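Local coordinates for avirulence protein (Pseudomonas syringae, PDB 4B6X) that is a type III secreted effector, recognised in plants to activate immunity, whose C-terminal domain, released by processing in planta, folds as a helical coiled coil, at residues E32-M37 with A72-R77; Q46-I49 with A55-A58. All blocks are in the same frame, centred on the assembly; numbering follows the deposited sequence.

Overall arrangement
The modelled chain is almost entirely helical: helix 25-50 runs out from the N terminus, a short turn reverses the direction, and helix 54-89 returns alongside it. Contact 1 pairs 32-37, early in the first helix, with 72-77 in the second, and so closes the wider loop, near the centre of the chain. Contact 2 joins 46-49 to 55-58, just before and after the turn, and closes the small loop that lies wholly within the wider one. The two do not cross. The centres of contact 1 and contact 2 are about 23 Å apart and their atoms do not touch; the same two helices are thus tied twice, at the turn and again farther toward their open end.

Contact 1: residues E32-M37 with A72-R77; sequences EDKQLM and ADLQRR
Between residues 32-37 and 72-77, which run antiparallel and are staggered along the helix pair, the CA atoms come nearest at Lys34 and Leu74, 8.9 Å apart. Both side chains start toward the opposite helix, and they cross at about a right angle. Lys34 puts CG anti to its backbone N (chi1 -173°), and the bent chain beyond lays its methylenes against the leucine: Lys34 CE lies 3.7 Å from Leu74 CD1, while Lys34 CD is 4.2 Å from the same methyl. The aliphatic part of the lysine thus does the touching, one leucine branch receives it, and no hydrogen bond spans the segments. Beside this pair the amides of Gln35 and Gln75 approach without bonding, Gln35 OE1 being 4.5 Å from Gln75 NE2; Gln35 NE2 instead bonds to Asn39 OD1, one turn on along its own helix. Within 72-77, Arg76 NH2 donates to Asp73 OD1 at 2.8 Å, in a salt bridge that meets the oxygen nearly along its C-O bond and is tilted 15° from the guanidinium plane. One face of that guanidinium lies over Ala72 O. Leu74, on helix 54-89, is buried against helix 25-50, where it also touches Leu27, Glu30 and Ile31, which with Lys34 form a four-residue hole, a knobs-into-holes fit of the coiled coil. In return Lys34 packs on Asp70 and Leu71 of helix 54-89, and Gln35 also reaches Leu71.

Contact 2: residues Q46-I49 with A55-A58; sequences QDAI and AEIA
Ala48 fits its methyl between Glu56 and Ile57, with Ala48 CB 3.8 Å from Glu56 CB and the same distance from Ile57 CG1. The small alanine is consistent with the close approach of the backbones beside the turn: the CA atoms of Ala48 and Ile57 are 5.5 Å apart. Ile57 does not stop at the methyl. Its longer branch, with CG1 anti to its own carbonyl carbon (chi1 -74°), reaches across to the backbone of the first helix, where Ile57 CD1 lies 3.8 Å from both Ala48 O and the CA of Ile49. Ile49 closes the apolar patch on its more exposed margin. Its side chain crosses that of Ile57 at about a right angle, bringing Ile49 CG1 to 3.9 Å from Ile57 CD1. On the other flank of the alanine, Glu56 contributes carbon rather than charge: its CB and CG lie along the Ala48 methyl, with Glu56 CG 3.9 Å from Ala48 CB. The bend at chi2 (62°) then carries the carboxylate away from 46-49, and Glu56 OE2 is hydrogen-bonded to Asn59 ND2 and Thr60 OG1 farther along helix 54-89. Two partners therefore grip one carboxylate oxygen, which would steady the glutamate against its own helix. The backbone N of Glu56 is also bonded, to Asn53 OD1 in the turn just before the helix. No hydrogen bond links 46-49 with 55-58, so the pairing is purely van der Waals. Such close packing about a small residue, where two consecutive antiparallel helices meet beside a tight connection, is that of an alpha-alpha hairpin, here the closed end of the antiparallel coiled coil of the effector's C-terminal domain.

Contact 1: residues E32-M37 with A72-R77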
# COMPACT_ATOMS: atom_id res chain seq x y z
N GLU A 32 5.93 3.85 1.20
CA GLU A 32 6.08 4.29 -0.19
C GLU A 32 6.30 3.10 -1.19
O GLU A 32 5.77 3.12 -2.31
CB GLU A 32 7.23 5.28 -0.33
CG GLU A 32 7.02 6.66 0.38
CD GLU A 32 5.81 7.45 -0.16
OE1 GLU A 32 4.66 7.20 0.35
OE2 GLU A 32 6.01 8.27 -1.10
N ASP A 33 7.08 2.10 -0.79
CA ASP A 33 7.31 0.91 -1.62
C ASP A 33 5.96 0.19 -1.83
O ASP A 33 5.67 -0.25 -2.94
CB ASP A 33 8.30 -0.08 -0.98
CG ASP A 33 9.69 0.48 -0.79
OD1 ASP A 33 10.09 1.47 -1.43
OD2 ASP A 33 10.42 -0.10 0.03
N LYS A 34 5.16 0.11 -0.78
CA LYS A 34 3.87 -0.55 -0.84
C LYS A 34 2.82 0.23 -1.62
O LYS A 34 2.01 -0.40 -2.32
CB LYS A 34 3.37 -0.92 0.56
CG LYS A 34 2.08 -1.80 0.52
CD LYS A 34 1.96 -3.09 1.37
CE LYS A 34 3.17 -3.73 1.97
NZ LYS A 34 3.39 -5.13 1.56
N GLN A 35 2.82 1.57 -1.53
CA GLN A 35 1.97 2.41 -2.37
C GLN A 35 2.33 2.24 -3.85
O GLN A 35 1.43 2.14 -4.67
CB GLN A 35 2.12 3.89 -1.98
CG GLN A 35 1.11 4.87 -2.67
CD GLN A 35 -0.37 4.61 -2.29
OE1 GLN A 35 -0.80 4.99 -1.20
NE2 GLN A 35 -1.15 3.98 -3.20
N LEU A 36 3.62 2.21 -4.19
CA LEU A 36 4.03 1.87 -5.55
C LEU A 36 3.45 0.50 -6.01
O LEU A 36 2.89 0.41 -7.11
CB LEU A 36 5.55 1.88 -5.67
CG LEU A 36 6.15 1.65 -7.08
CD1 LEU A 36 5.72 2.75 -8.11
CD2 LEU A 36 7.72 1.57 -6.98
N MET A 37 3.54 -0.54 -5.19
CA MET A 37 2.99 -1.82 -5.59
C MET A 37 1.48 -1.71 -5.79
O MET A 37 0.92 -2.24 -6.79
CB MET A 37 3.28 -2.93 -4.59
CG MET A 37 4.70 -3.54 -4.63
SD MET A 37 4.79 -5.23 -3.82
CE MET A 37 3.22 -5.17 -2.85
N ALA A 72 -2.83 -0.09 4.48
CA ALA A 72 -3.59 0.60 5.49
C ALA A 72 -3.06 0.31 6.91
O ALA A 72 -2.98 1.20 7.73
CB ALA A 72 -5.05 0.28 5.35
N ASP A 73 -2.68 -0.95 7.20
CA ASP A 73 -2.04 -1.28 8.48
C ASP A 73 -0.71 -0.59 8.66
O ASP A 73 -0.40 -0.06 9.74
CB ASP A 73 -1.85 -2.79 8.60
CG ASP A 73 -3.16 -3.52 8.92
OD1 ASP A 73 -4.17 -2.86 9.20
OD2 ASP A 73 -3.15 -4.77 8.94
N LEU A 74 0.12 -0.58 7.61
CA LEU A 74 1.38 0.10 7.69
C LEU A 74 1.17 1.59 8.04
O LEU A 74 1.86 2.15 8.89
CB LEU A 74 2.20 -0.08 6.42
CG LEU A 74 2.80 -1.46 6.08
CD1 LEU A 74 3.62 -1.33 4.80
CD2 LEU A 74 3.67 -1.99 7.18
N GLN A 75 0.19 2.22 7.43
CA GLN A 75 -0.02 3.65 7.61
C GLN A 75 -0.50 3.95 9.03
O GLN A 75 -0.08 4.94 9.63
CB GLN A 75 -1.01 4.19 6.58
CG GLN A 75 -0.43 4.17 5.17
CD GLN A 75 -1.41 4.57 4.13
OE1 GLN A 75 -2.53 4.06 4.09
NE2 GLN A 75 -1.01 5.48 3.26
N ARG A 76 -1.38 3.09 9.56
CA ARG A 76 -1.80 3.22 10.97
C ARG A 76 -0.62 3.16 11.93
O ARG A 76 -0.55 3.96 12.85
CB ARG A 76 -2.85 2.18 11.36
CG ARG A 76 -4.25 2.62 10.92
CD ARG A 76 -5.36 1.69 11.39
NE ARG A 76 -5.44 0.46 10.61
CZ ARG A 76 -6.15 0.30 9.48
NH1 ARG A 76 -6.89 1.30 8.96
NH2 ARG A 76 -6.11 -0.87 8.86
N ARG A 77 0.28 2.19 11.70
CA ARG A 77 1.44 2.01 12.58
C ARG A 77 2.38 3.19 12.55
O ARG A 77 2.99 3.53 13.58
CB ARG A 77 2.22 0.74 12.23
CG ARG A 77 1.52 -0.53 12.68
CD ARG A 77 2.06 -1.75 11.92
NE ARG A 77 3.52 -1.90 12.00
CZ ARG A 77 4.23 -2.77 11.27
NH1 ARG A 77 3.63 -3.56 10.39
NH2 ARG A 77 5.56 -2.83 11.40

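Contact 2: residues Q46-I49 with A55-A58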
# COMPACT_ATOMS: atom_id res chain seq x y z
N GLN A 46 -6.82 -2.64 -14.20
CA GLN A 46 -7.60 -1.87 -15.14
C GLN A 46 -7.30 -2.29 -16.58
O GLN A 46 -8.21 -2.32 -17.45
CB GLN A 46 -7.38 -0.38 -14.90
CG GLN A 46 -7.98 0.11 -13.57
CD GLN A 46 -8.13 1.61 -13.49
OE1 GLN A 46 -7.20 2.29 -13.06
NE2 GLN A 46 -9.30 2.15 -13.87
N ASP A 47 -6.04 -2.60 -16.86
CA ASP A 47 -5.68 -3.13 -18.19
C ASP A 47 -6.36 -4.48 -18.45
O ASP A 47 -6.88 -4.71 -19.53
CB ASP A 47 -4.16 -3.27 -18.32
CG ASP A 47 -3.48 -1.94 -18.43
OD1 ASP A 47 -4.16 -0.91 -18.67
OD2 ASP A 47 -2.24 -1.92 -18.29
N ALA A 48 -6.39 -5.35 -17.44
CA ALA A 48 -7.04 -6.65 -17.57
C ALA A 48 -8.56 -6.50 -17.80
O ALA A 48 -9.15 -7.29 -18.52
CB ALA A 48 -6.74 -7.55 -16.36
N ILE A 49 -9.19 -5.50 -17.18
CA ILE A 49 -10.59 -5.16 -17.46
C ILE A 49 -10.78 -4.69 -18.92
O ILE A 49 -11.68 -5.20 -19.62
CB ILE A 49 -11.15 -4.09 -16.47
CG1 ILE A 49 -11.24 -4.68 -15.06
CG2 ILE A 49 -12.52 -3.56 -16.93
CD1 ILE A 49 -11.34 -3.69 -13.94
N ALA A 55 -9.24 -14.25 -16.12
CA ALA A 55 -8.17 -14.86 -15.30
C ALA A 55 -7.26 -13.79 -14.64
O ALA A 55 -6.84 -13.94 -13.49
CB ALA A 55 -7.32 -15.83 -16.15
N GLU A 56 -6.89 -12.77 -15.41
CA GLU A 56 -5.95 -11.77 -14.91
C GLU A 56 -6.68 -10.81 -14.00
O GLU A 56 -6.12 -10.32 -13.05
CB GLU A 56 -5.21 -11.05 -16.05
CG GLU A 56 -3.96 -10.20 -15.59
CD GLU A 56 -2.86 -11.06 -14.93
OE1 GLU A 56 -2.10 -11.72 -15.66
OE2 GLU A 56 -2.75 -11.09 -13.69
N ILE A 57 -7.95 -10.56 -14.27
CA ILE A 57 -8.75 -9.75 -13.38
C ILE A 57 -8.78 -10.38 -11.98
O ILE A 57 -8.51 -9.70 -10.99
CB ILE A 57 -10.18 -9.54 -13.91
CG1 ILE A 57 -10.18 -8.55 -15.08
CG2 ILE A 57 -11.09 -9.00 -12.86
CD1 ILE A 57 -11.55 -8.49 -15.79
N ALA A 58 -9.04 -11.68 -11.92
CA ALA A 58 -9.09 -12.37 -10.64
C ALA A 58 -7.71 -12.44 -10.00
O ALA A 58 -7.60 -12.30 -8.78
CB ALA A 58 -9.70 -13.80 -10.81